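Local coordinates for hypothetical protein Atu3615 (Agrobacterium tumefaciens str. C58, PDB 1ZNP) that is of unknown function but belongs to the DUF985 family of the cupin superfamily, beta-barrel proteins, at residues 5-10 against 46-51. Sequence-based numbering, arbitrary orientation.
Sequences MSAQAI and LLEKGV
Ala7, in the first turn of helix 7-14, sits over Glu48 at the end of strand 41-48, their CA atoms 6.9 Å apart, and no hydrogen bond joins the two segments. Contact is left to four side chains: Ala7 and Ile10, one helical turn apart, and Leu46 and Glu48, two residues apart on the strand. Deeper down, Ile10 meets Leu46: CD1 of Leu46 lies 3.7 Å from CG2 of Ile10 and equally 3.7 Å from its CD1, one leucine methyl touching both branches of the isoleucine. The leucine reaches there because its CG is anti to the backbone N (chi1 177°), while the two side chains cross at a slant. Branched aliphatic residues suit this buried place, where Leu16 touches both and Phe117 and Leu119 of strand 117-124 also touch Ile10. The sheet here is that of a cupin, a beta-barrel fold, and the short N-terminal helix packs on strand 41-48, where Leu46 is hydrogen-bonded through its backbone to Phe24 of the neighbouring antiparallel strand 24-30. Nearer the surface, the small methyl of Ala7 lets the helix start close to the strand: its CB is 4.2 Å from Leu46 CD2 and 3.8 Å from Glu48 CD. The glutamate, extended beyond CG, turns the flat face of its carboxylate to that methyl, which sits over CD with OE1 and OE2 at nearly equal distances; a charged end is tolerable because Glu48 is only partly buried. Ser6 suits the N-cap because its hydroxyl oxygen, OG, accepts from the backbone N of Ala9 at 3.1 Å, serving an amide of the first turn.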
loop_
_atom_site.group_PDB
_atom_site.type_symbol
_atom_site.label_atom_id
_atom_site.label_comp_id
_atom_site.label_asym_id
_atom_site.label_seq_id
_atom_site.Cartn_x
_atom_site.Cartn_y
_atom_site.Cartn_z
HETATM N N MSE A 5 10.538 -16.846 -19.509
HETATM C CA MSE A 5 9.328 -17.639 -19.650
HETATM C C MSE A 5 8.159 -16.861 -20.216
HETATM O O MSE A 5 8.148 -15.631 -20.201
HETATM C CB MSE A 5 8.912 -18.209 -18.301
HETATM C CG MSE A 5 9.753 -19.349 -17.810
HETATM SE SE MSE A 5 8.969 -19.990 -16.195
HETATM C CE MSE A 5 10.048 -19.002 -14.924
ATOM N N SER A 6 7.170 -17.604 -20.702
ATOM C CA SER A 6 5.964 -17.025 -21.270
ATOM C C SER A 6 4.802 -17.518 -20.443
ATOM O O SER A 6 4.879 -18.582 -19.834
ATOM C CB SER A 6 5.771 -17.494 -22.704
ATOM O OG SER A 6 5.443 -18.871 -22.730
ATOM N N ALA A 7 3.721 -16.749 -20.432
ATOM C CA ALA A 7 2.531 -17.116 -19.683
ATOM C C ALA A 7 2.023 -18.480 -20.120
ATOM O O ALA A 7 1.615 -19.294 -19.286
ATOM C CB ALA A 7 1.452 -16.072 -19.886
ATOM N N GLN A 8 2.050 -18.738 -21.424
ATOM C CA GLN A 8 1.578 -20.023 -21.917
ATOM C C GLN A 8 2.434 -21.182 -21.445
ATOM O O GLN A 8 1.936 -22.294 -21.267
ATOM C CB GLN A 8 1.496 -20.032 -23.443
ATOM C CG GLN A 8 0.083 -19.794 -23.950
ATOM C CD GLN A 8 -0.902 -20.888 -23.503
ATOM O OE1 GLN A 8 -2.094 -20.623 -23.305
ATOM N NE2 GLN A 8 -0.409 -22.118 -23.359
ATOM N N ALA A 9 3.719 -20.934 -21.241
ATOM C CA ALA A 9 4.588 -21.999 -20.778
ATOM C C ALA A 9 4.266 -22.279 -19.302
ATOM O O ALA A 9 4.279 -23.428 -18.853
ATOM C CB ALA A 9 6.045 -21.598 -20.957
ATOM N N ILE A 10 3.956 -21.222 -18.558
ATOM C CA ILE A 10 3.625 -21.359 -17.143
ATOM C C ILE A 10 2.292 -22.065 -16.997
ATOM O O ILE A 10 2.163 -23.015 -16.223
ATOM C CB ILE A 10 3.537 -19.986 -16.453
ATOM C CG1 ILE A 10 4.910 -19.319 -16.473
ATOM C CG2 ILE A 10 3.077 -20.158 -15.013
ATOM C CD1 ILE A 10 4.901 -17.862 -16.069
ATOM N N LEU A 46 -2.043 -16.534 -11.979
ATOM C CA LEU A 46 -1.327 -15.767 -12.985
ATOM C C LEU A 46 -2.158 -14.778 -13.788
ATOM O O LEU A 46 -3.274 -15.075 -14.219
ATOM C CB LEU A 46 -0.616 -16.726 -13.952
ATOM C CG LEU A 46 0.148 -16.091 -15.124
ATOM C CD1 LEU A 46 1.353 -16.925 -15.488
ATOM C CD2 LEU A 46 -0.767 -15.951 -16.315
ATOM N N LEU A 47 -1.597 -13.591 -13.988
ATOM C CA LEU A 47 -2.251 -12.565 -14.784
ATOM C C LEU A 47 -1.285 -12.213 -15.912
ATOM O O LEU A 47 -0.085 -12.385 -15.767
ATOM C CB LEU A 47 -2.539 -11.323 -13.934
ATOM C CG LEU A 47 -3.432 -11.491 -12.701
ATOM C CD1 LEU A 47 -3.428 -10.197 -11.922
ATOM C CD2 LEU A 47 -4.847 -11.863 -13.102
ATOM N N GLU A 48 -1.810 -11.746 -17.039
ATOM C CA GLU A 48 -0.964 -11.368 -18.170
ATOM C C GLU A 48 -1.384 -9.973 -18.543
ATOM O O GLU A 48 -2.376 -9.472 -18.030
ATOM C CB GLU A 48 -1.204 -12.269 -19.379
ATOM C CG GLU A 48 -1.670 -13.671 -19.073
ATOM C CD GLU A 48 -1.921 -14.478 -20.334
ATOM O OE1 GLU A 48 -2.527 -15.566 -20.232
ATOM O OE2 GLU A 48 -1.507 -14.023 -21.424
ATOM N N LYS A 49 -0.647 -9.338 -19.442
ATOM C CA LYS A 49 -1.032 -8.001 -19.848
ATOM C C LYS A 49 -2.434 -8.107 -20.412
ATOM O O LYS A 49 -2.740 -9.030 -21.169
ATOM C CB LYS A 49 -0.093 -7.440 -20.919
ATOM C CG LYS A 49 -0.355 -5.959 -21.225
ATOM C CD LYS A 49 -0.201 -5.094 -19.955
ATOM C CE LYS A 49 -0.671 -3.650 -20.172
ATOM N NZ LYS A 49 -2.144 -3.558 -20.465
ATOM N N GLY A 50 -3.286 -7.166 -20.036
ATOM C CA GLY A 50 -4.646 -7.194 -20.521
ATOM C C GLY A 50 -5.521 -7.910 -19.519
ATOM O O GLY A 50 -6.243 -7.264 -18.753
ATOM N N VAL A 51 -5.445 -9.241 -19.513
ATOM C CA VAL A 51 -6.236 -10.053 -18.596
ATOM C C VAL A 51 -5.898 -9.795 -17.131
ATOM O O VAL A 51 -4.884 -10.268 -16.620
ATOM C CB VAL A 51 -6.078 -11.567 -18.911
ATOM C CG1 VAL A 51 -6.813 -11.893 -20.206
ATOM C CG2 VAL A 51 -4.607 -11.941 -19.041
#